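Local structure of ribosome hibernation protein YHBH (Vibrio cholerae serotype O1, 4HEI) at residues A59-H64 with D79-Q84; V37-R42 with A50-H55. The protein probably binds the small ribosomal subunit and inhibits translation in stationary phase, associating with the 100S dimers of hibernating 70S ribosomes. One frame throughout, in Å; residues are numbered along the deposited sequence.

Contact 1. Residues A59-H64 with D79-Q84; sequences AEIHAH and DKLVRQ. With 3CO (cobalt (III) ion), chain C.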
ATOM      1  N   ALA A  59      -4.494  14.356   6.689  1.00 31.37           N
ATOM      2  CA  ALA A  59      -5.182  13.715   5.576  1.00 26.83           C
ATOM      3  C   ALA A  59      -4.971  12.209   5.491  1.00 23.56           C
ATOM      4  O   ALA A  59      -4.139  11.641   6.187  1.00 21.91           O
ATOM      5  CB  ALA A  59      -4.764  14.369   4.265  1.00 28.72           C
ATOM      6  N   GLU A  60      -5.760  11.581   4.630  1.00 19.99           N
ATOM      7  CA  GLU A  60      -5.680  10.150   4.395  1.00 21.20           C
ATOM      8  C   GLU A  60      -5.563   9.901   2.917  1.00 19.83           C
ATOM      9  O   GLU A  60      -6.162  10.607   2.106  1.00 21.46           O
ATOM     10  CB  GLU A  60      -6.933   9.425   4.877  1.00 21.50           C
ATOM     11  CG  GLU A  60      -6.960   9.071   6.330  1.00 24.36           C
ATOM     12  CD  GLU A  60      -8.213   8.292   6.671  1.00 22.89           C
ATOM     13  OE1 GLU A  60      -9.305   8.728   6.260  1.00 25.40           O
ATOM     14  OE2 GLU A  60      -8.108   7.249   7.340  1.00 25.86           O
ATOM     15  N   ILE A  61      -4.795   8.878   2.582  1.00 18.36           N
ATOM     16  CA  ILE A  61      -4.593   8.455   1.214  1.00 18.09           C
ATOM     17  C   ILE A  61      -5.063   7.008   1.219  1.00 17.77           C
ATOM     18  O   ILE A  61      -4.596   6.192   2.028  1.00 18.69           O
ATOM     19  CB  ILE A  61      -3.104   8.521   0.815  1.00 20.79           C
ATOM     20  CG1 ILE A  61      -2.613   9.970   0.900  1.00 25.13           C
ATOM     21  CG2 ILE A  61      -2.911   7.962  -0.592  1.00 17.05           C
ATOM     22  CD1 ILE A  61      -3.350  10.921  -0.017  1.00 28.15           C
ATOM     23  N   HIS A  62      -6.004   6.698   0.336  1.00 16.43           N
ATOM     24  CA  HIS A  62      -6.548   5.351   0.270  1.00 14.98           C
ATOM     25  C   HIS A  62      -6.690   4.881  -1.169  1.00 15.88           C
ATOM     26  O   HIS A  62      -7.034   5.662  -2.059  1.00 16.30           O
ATOM     27  CB  HIS A  62      -7.912   5.308   0.995  1.00 15.37           C
ATOM     28  CG  HIS A  62      -8.697   4.051   0.762  1.00 14.90           C
ATOM     29  ND1 HIS A  62      -9.528   3.884  -0.325  1.00 18.09           N
ATOM     30  CD2 HIS A  62      -8.764   2.895   1.464  1.00 15.52           C
ATOM     31  CE1 HIS A  62     -10.071   2.680  -0.284  1.00 16.24           C
ATOM     32  NE2 HIS A  62      -9.624   2.058   0.792  1.00 14.65           N
ATOM     33  N   ALA A  63      -6.389   3.609  -1.385  1.00 16.26           N
ATOM     34  CA  ALA A  63      -6.515   3.016  -2.705  1.00 17.16           C
ATOM     35  C   ALA A  63      -6.473   1.498  -2.656  1.00 15.96           C
ATOM     36  O   ALA A  63      -5.962   0.909  -1.707  1.00 14.67           O
ATOM     37  CB  ALA A  63      -5.406   3.533  -3.610  1.00 18.32           C
ATOM     38  N   HIS A  64      -7.034   0.881  -3.690  1.00 16.36           N
ATOM     39  CA  HIS A  64      -7.049  -0.565  -3.851  1.00 15.69           C
ATOM     40  C   HIS A  64      -6.548  -0.815  -5.268  1.00 16.37           C
ATOM     41  O   HIS A  64      -6.684   0.049  -6.141  1.00 17.38           O
ATOM     42  CB  HIS A  64      -8.467  -1.144  -3.786  1.00 14.53           C
ATOM     43  CG  HIS A  64      -9.118  -1.056  -2.442  1.00 18.20           C
ATOM     44  ND1 HIS A  64     -10.299  -1.705  -2.155  1.00 17.79           N
ATOM     45  CD2 HIS A  64      -8.772  -0.387  -1.316  1.00 17.64           C
ATOM     46  CE1 HIS A  64     -10.654  -1.439  -0.913  1.00 17.84           C
ATOM     47  NE2 HIS A  64      -9.745  -0.642  -0.381  1.00 19.04           N
ATOM     48  N   ASP A  79       1.617   2.554  -7.149  1.00 25.01           N
ATOM     49  CA  ASP A  79       1.550   3.582  -8.179  1.00 27.03           C
ATOM     50  C   ASP A  79       0.356   4.502  -7.937  1.00 26.75           C
ATOM     51  O   ASP A  79       0.451   5.708  -8.152  1.00 26.83           O
ATOM     52  CB  ASP A  79       1.465   2.962  -9.578  1.00 28.86           C
ATOM     53  CG  ASP A  79       2.809   2.447 -10.068  1.00 32.31           C
ATOM     54  OD1 ASP A  79       3.826   3.115  -9.801  1.00 34.62           O
ATOM     55  OD2 ASP A  79       2.854   1.387 -10.728  1.00 35.29           O
ATOM     56  N   LYS A  80      -0.761   3.940  -7.477  1.00 25.66           N
ATOM     57  CA  LYS A  80      -1.946   4.750  -7.197  1.00 25.09           C
ATOM     58  C   LYS A  80      -1.705   5.646  -5.979  1.00 22.85           C
ATOM     59  O   LYS A  80      -2.092   6.813  -5.969  1.00 23.54           O
ATOM     60  CB  LYS A  80      -3.167   3.864  -6.933  1.00 25.10           C
ATOM     61  CG  LYS A  80      -3.638   3.046  -8.121  1.00 27.73           C
ATOM     62  CD  LYS A  80      -4.974   2.376  -7.815  1.00 28.42           C
ATOM     63  CE  LYS A  80      -5.433   1.494  -8.964  1.00 29.80           C
ATOM     64  NZ  LYS A  80      -6.782   0.915  -8.698  1.00 31.35           N
ATOM     65  N   LEU A  81      -1.066   5.091  -4.953  1.00 22.17           N
ATOM     66  CA  LEU A  81      -0.778   5.848  -3.738  1.00 22.17           C
ATOM     67  C   LEU A  81       0.181   7.000  -4.031  1.00 21.53           C
ATOM     68  O   LEU A  81      -0.006   8.109  -3.545  1.00 22.44           O
ATOM     69  CB  LEU A  81      -0.167   4.930  -2.671  1.00 20.99           C
ATOM     70  CG  LEU A  81      -1.050   3.795  -2.144  1.00 18.72           C
ATOM     71  CD1 LEU A  81      -0.237   2.930  -1.191  1.00 20.95           C
ATOM     72  CD2 LEU A  81      -2.266   4.377  -1.432  1.00 20.64           C
ATOM     73  N   VAL A  82       1.206   6.729  -4.835  1.00 23.61           N
ATOM     74  CA  VAL A  82       2.183   7.757  -5.190  1.00 25.03           C
ATOM     75  C   VAL A  82       1.507   8.924  -5.908  1.00 25.32           C
ATOM     76  O   VAL A  82       1.807  10.084  -5.623  1.00 25.64           O
ATOM     77  CB  VAL A  82       3.308   7.182  -6.091  1.00 26.82           C
ATOM     78  CG1 VAL A  82       4.228   8.303  -6.569  1.00 27.72           C
ATOM     79  CG2 VAL A  82       4.113   6.155  -5.319  1.00 28.30           C
ATOM     80  N   ARG A  83       0.592   8.628  -6.833  1.00 26.19           N
ATOM     81  CA  ARG A  83      -0.122   9.682  -7.558  1.00 27.27           C
ATOM     82  C   ARG A  83      -0.869  10.557  -6.565  1.00 27.95           C
ATOM     83  O   ARG A  83      -0.798  11.786  -6.619  1.00 27.54           O
ATOM     84  CB  ARG A  83      -1.142   9.099  -8.545  1.00 30.36           C
ATOM     85  CG  ARG A  83      -0.557   8.268  -9.666  1.00 35.89           C
ATOM     86  CD  ARG A  83      -1.517   8.209 -10.855  1.00 39.64           C
ATOM     87  NE  ARG A  83      -1.022   7.323 -11.903  1.00 44.27           N
ATOM     88  CZ  ARG A  83      -1.144   5.999 -11.887  1.00 45.62           C
ATOM     89  NH1 ARG A  83      -1.756   5.396 -10.876  1.00 45.85           N
ATOM     90  NH2 ARG A  83      -0.638   5.275 -12.877  1.00 46.42           N
ATOM     91  N   GLN A  84      -1.596   9.920  -5.654  1.00 25.67           N
ATOM     92  CA  GLN A  84      -2.356  10.661  -4.658  1.00 27.16           C
ATOM     93  C   GLN A  84      -1.456  11.420  -3.686  1.00 26.29           C
ATOM     94  O   GLN A  84      -1.794  12.520  -3.254  1.00 27.17           O
ATOM     95  CB  GLN A  84      -3.277   9.717  -3.888  1.00 28.27           C
ATOM     96  CG  GLN A  84      -4.359   9.089  -4.746  1.00 34.08           C
ATOM     97  CD  GLN A  84      -5.302   8.218  -3.940  1.00 35.46           C
ATOM     98  OE1 GLN A  84      -5.944   8.681  -2.995  1.00 38.90           O
ATOM     99  NE2 GLN A  84      -5.387   6.948  -4.309  1.00 36.53           N
TER
HETATM  100 CO   3CO C 102      -9.995   0.101   1.367  1.00 14.78          CO
HETATM  101  O   HOH W   1      -7.143  10.232  -0.631  1.00 75.43           O
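The outermost strand 59-67 of the sheet packs against the C-terminal helix 70-91 through Ile61 and Ala63, which meet Lys80, Leu81 and Gln84. The two segments run roughly antiparallel (151° between their directions), with their axes 8.1 Å apart. Leu81 CD2 lies 3.7 Å from Ile61 CG2 and also touches Ala63 CB. Ile61 CG2 stands anti to its backbone N and reaches Gln84 CB as well, the two side chains passing in opposite senses. Ala63 CB lies 4.0 Å from Lys80 CB.

Two long side chains then reach from the helix to strand carbonyls. Gln84 NE2 donates to His62 O at 3.1 Å, coming from above the carbonyl plane, while a water bridges Gln84 OE1 to Glu60 O; both halves of the amide are thus engaged. Lys80, extended beyond CG, brings NZ to 2.7 Å from His64 O, within the carbonyl plane. On the other face of the strand, His62 NE2 and His64 NE2 bind one cobalt ion, at 2.1 and 1.9 Å, and one further atom from outside the two segments also binds it. The side chains of Ile61 and Ala63 thus face the helix and those of His62 and His64 the metal; the helix side is the layered packing characteristic of the beta-alpha-beta-beta-beta-alpha fold of the HPF/YfiA family.

Contact 2. Residues V37-R42 with A50-H55; sequences VQVILR and AEATLH. With 3CO (cobalt (III) ion), chain D.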
ATOM      1  N   VAL A  37       0.200   3.305   8.696  1.00 24.20           N
ATOM      2  CA  VAL A  37      -0.092   2.709   7.401  1.00 21.19           C
ATOM      3  C   VAL A  37      -0.740   1.345   7.599  1.00 19.26           C
ATOM      4  O   VAL A  37      -0.271   0.535   8.399  1.00 19.27           O
ATOM      5  CB  VAL A  37       1.193   2.499   6.564  1.00 21.46           C
ATOM      6  CG1 VAL A  37       0.858   1.763   5.271  1.00 19.68           C
ATOM      7  CG2 VAL A  37       1.853   3.843   6.264  1.00 19.92           C
ATOM      8  N   GLN A  38      -1.832   1.100   6.881  1.00 18.54           N
ATOM      9  CA  GLN A  38      -2.499  -0.191   6.947  1.00 17.07           C
ATOM     10  C   GLN A  38      -2.515  -0.772   5.545  1.00 16.72           C
ATOM     11  O   GLN A  38      -2.773  -0.064   4.576  1.00 15.46           O
ATOM     12  CB  GLN A  38      -3.940  -0.068   7.426  1.00 19.87           C
ATOM     13  CG  GLN A  38      -4.702  -1.389   7.401  1.00 23.04           C
ATOM     14  CD  GLN A  38      -4.172  -2.397   8.420  1.00 26.82           C
ATOM     15  OE1 GLN A  38      -4.006  -2.069   9.599  1.00 28.97           O
ATOM     16  NE2 GLN A  38      -3.922  -3.626   7.974  1.00 21.78           N
ATOM     17  N   VAL A  39      -2.229  -2.061   5.443  1.00 15.85           N
ATOM     18  CA  VAL A  39      -2.237  -2.739   4.167  1.00 16.07           C
ATOM     19  C   VAL A  39      -2.993  -4.039   4.357  1.00 15.57           C
ATOM     20  O   VAL A  39      -2.811  -4.729   5.358  1.00 18.04           O
ATOM     21  CB  VAL A  39      -0.796  -3.066   3.668  1.00 14.30           C
ATOM     22  CG1 VAL A  39      -0.863  -3.900   2.376  1.00 17.08           C
ATOM     23  CG2 VAL A  39      -0.040  -1.774   3.398  1.00 15.30           C
ATOM     24  N   ILE A  40      -3.867  -4.345   3.408  1.00 14.90           N
ATOM     25  CA  ILE A  40      -4.628  -5.582   3.445  1.00 16.34           C
ATOM     26  C   ILE A  40      -4.472  -6.285   2.105  1.00 17.20           C
ATOM     27  O   ILE A  40      -4.718  -5.698   1.048  1.00 17.90           O
ATOM     28  CB  ILE A  40      -6.132  -5.338   3.701  1.00 17.68           C
ATOM     29  CG1 ILE A  40      -6.343  -4.744   5.093  1.00 19.15           C
ATOM     30  CG2 ILE A  40      -6.895  -6.653   3.608  1.00 16.28           C
ATOM     31  CD1 ILE A  40      -7.802  -4.550   5.444  1.00 21.17           C
ATOM     32  N   LEU A  41      -4.056  -7.546   2.164  1.00 18.73           N
ATOM     33  CA  LEU A  41      -3.876  -8.364   0.974  1.00 19.80           C
ATOM     34  C   LEU A  41      -4.921  -9.469   1.074  1.00 20.37           C
ATOM     35  O   LEU A  41      -5.005 -10.153   2.087  1.00 21.04           O
ATOM     36  CB  LEU A  41      -2.472  -8.972   0.945  1.00 18.82           C
ATOM     37  CG  LEU A  41      -1.315  -7.967   1.067  1.00 16.91           C
ATOM     38  CD1 LEU A  41       0.006  -8.684   0.880  1.00 20.56           C
ATOM     39  CD2 LEU A  41      -1.471  -6.867   0.038  1.00 16.56           C
ATOM     40  N   ARG A  42      -5.734  -9.618   0.039  1.00 22.73           N
ATOM     41  CA  ARG A  42      -6.757 -10.645   0.076  1.00 24.36           C
ATOM     42  C   ARG A  42      -7.095 -11.168  -1.303  1.00 26.40           C
ATOM     43  O   ARG A  42      -6.737 -10.573  -2.320  1.00 25.99           O
ATOM     44  CB  ARG A  42      -8.022 -10.113   0.754  1.00 25.25           C
ATOM     45  CG  ARG A  42      -8.669  -8.941   0.035  1.00 24.71           C
ATOM     46  CD  ARG A  42      -9.900  -8.440   0.785  1.00 25.02           C
ATOM     47  NE  ARG A  42     -10.450  -7.232   0.166  1.00 21.73           N
ATOM     48  CZ  ARG A  42     -11.448  -7.217  -0.713  1.00 23.93           C
ATOM     49  NH1 ARG A  42     -12.038  -8.346  -1.086  1.00 26.37           N
ATOM     50  NH2 ARG A  42     -11.841  -6.067  -1.242  1.00 23.74           N
ATOM     51  N   ALA A  50      -4.981  -5.817  -3.267  1.00 17.99           N
ATOM     52  CA  ALA A  50      -4.101  -5.131  -2.321  1.00 17.39           C
ATOM     53  C   ALA A  50      -4.768  -3.813  -1.955  1.00 15.56           C
ATOM     54  O   ALA A  50      -5.124  -3.026  -2.834  1.00 16.39           O
ATOM     55  CB  ALA A  50      -2.730  -4.866  -2.951  1.00 13.93           C
ATOM     56  N   GLU A  51      -4.941  -3.590  -0.656  1.00 13.08           N
ATOM     57  CA  GLU A  51      -5.575  -2.389  -0.135  1.00 14.39           C
ATOM     58  C   GLU A  51      -4.611  -1.653   0.781  1.00 11.13           C
ATOM     59  O   GLU A  51      -3.802  -2.278   1.479  1.00 14.75           O
ATOM     60  CB  GLU A  51      -6.813  -2.747   0.694  1.00 12.84           C
ATOM     61  CG  GLU A  51      -7.876  -3.588  -0.008  1.00 13.82           C
ATOM     62  CD  GLU A  51      -9.049  -3.908   0.906  1.00 16.17           C
ATOM     63  OE1 GLU A  51     -10.017  -4.551   0.442  1.00 17.04           O
ATOM     64  OE2 GLU A  51      -9.007  -3.519   2.093  1.00 15.79           O
ATOM     65  N   ALA A  52      -4.702  -0.328   0.794  1.00 13.55           N
ATOM     66  CA  ALA A  52      -3.850   0.465   1.673  1.00 15.42           C
ATOM     67  C   ALA A  52      -4.475   1.793   2.077  1.00 16.15           C
ATOM     68  O   ALA A  52      -5.184   2.441   1.292  1.00 16.26           O
ATOM     69  CB  ALA A  52      -2.485   0.719   1.015  1.00 16.14           C
ATOM     70  N   THR A  53      -4.214   2.187   3.317  1.00 16.05           N
ATOM     71  CA  THR A  53      -4.678   3.452   3.847  1.00 15.39           C
ATOM     72  C   THR A  53      -3.462   4.074   4.507  1.00 15.74           C
ATOM     73  O   THR A  53      -2.857   3.471   5.399  1.00 15.21           O
ATOM     74  CB  THR A  53      -5.783   3.281   4.919  1.00 13.98           C
ATOM     75  OG1 THR A  53      -6.872   2.528   4.372  1.00 14.42           O
ATOM     76  CG2 THR A  53      -6.305   4.643   5.361  1.00 17.23           C
ATOM     77  N   LEU A  54      -3.084   5.254   4.041  1.00 16.69           N
ATOM     78  CA  LEU A  54      -1.944   5.957   4.605  1.00 17.44           C
ATOM     79  C   LEU A  54      -2.464   7.170   5.371  1.00 18.53           C
ATOM     80  O   LEU A  54      -3.239   7.972   4.841  1.00 18.95           O
ATOM     81  CB  LEU A  54      -0.994   6.425   3.501  1.00 20.89           C
ATOM     82  CG  LEU A  54      -0.567   5.466   2.385  1.00 23.57           C
ATOM     83  CD1 LEU A  54       0.598   6.089   1.618  1.00 23.26           C
ATOM     84  CD2 LEU A  54      -0.171   4.123   2.952  1.00 24.43           C
ATOM     85  N   HIS A  55      -2.052   7.288   6.623  1.00 16.89           N
ATOM     86  CA  HIS A  55      -2.464   8.407   7.452  1.00 20.07           C
ATOM     87  C   HIS A  55      -1.306   9.391   7.480  1.00 20.47           C
ATOM     88  O   HIS A  55      -0.273   9.141   8.103  1.00 22.23           O
ATOM     89  CB  HIS A  55      -2.808   7.896   8.845  1.00 15.89           C
ATOM     90  CG  HIS A  55      -3.912   6.878   8.851  1.00 19.27           C
ATOM     91  ND1 HIS A  55      -5.226   7.200   9.122  1.00 16.08           N
ATOM     92  CD2 HIS A  55      -3.901   5.553   8.565  1.00 17.47           C
ATOM     93  CE1 HIS A  55      -5.977   6.117   9.002  1.00 18.65           C
ATOM     94  NE2 HIS A  55      -5.197   5.105   8.665  1.00 21.06           N
TER
HETATM   95 CO   3CO D 101      -6.152   8.591  10.249  1.00 18.73          CO
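Val37, Val39 and Leu41 pair with Leu54, Ala52 and Ala50 in the non-hydrogen-bonded positions of two antiparallel strands, all on the sheet face turned to the helices. Val37 and Leu54 stand alongside each other; the 3.5 Å between Val37 CG1 and Leu54 CD2 is tight for two carbons. Leu41 CD2 rests on Ala50 CB at 3.8 Å, whereas Val39 CG2 meets Ala52 CB more loosely. Phe24 of helix 14-27 covers Val37, Val39 and Leu54, and Leu77 of helix 70-91 covers both alanines.

Between these pairs the backbones are joined reciprocally: Gln38 with Thr53, and Ile40 with Glu51. The bond from Gln38 N to Thr53 O, 3.0 Å long, is nearly straight at 169°. CA-H...O contacts supplement the ladder, among them Ala52 CA to Gln38 O.

On the opposite face, Ile40 CD1 packs 3.7 Å from Glu51 OE2, the carboxylate oxygen that Arg42 does not grip. Arg42 NE and NH2 both hold Glu51 OE1, at 2.7 and 2.9 Å, side-on and in the guanidinium plane, which stands 79° from the carboxylate plane. Arg42 CG sits between its backbone N and carbonyl carbon (chi1 62°), and the chain extends from there to NE. At the end of 50-55, His55 ND1 binds a second cobalt ion at 2.0 Å. An apolar face under the helices and a mostly polar one opposite mark the antiparallel hairpin 34-44/47-56 at the middle of the sheet of the beta-alpha-beta-beta-beta-alpha fold.

The centres of the two contacts lie 10 Å apart in one domain, whose four-stranded mixed sheet is ordered 2-8, 34-44, 47-56, 59-67. Contact 2 comes first along the chain and joins the two central strands; contact 1 follows and ties the last strand to helix 70-91. Probable hydrogen bonds from Ile61 O to Leu54 N and from Ala63 O to Ala52 N connect the contacts directly. Leu81 of contact 1 also touches Ala52 of contact 2, so the helix covers both strands. On the face away from the helices, Glu51 meets His64 and Thr53 meets His62. Together they build the helix-backed sheet of a domain that probably binds the small ribosomal subunit.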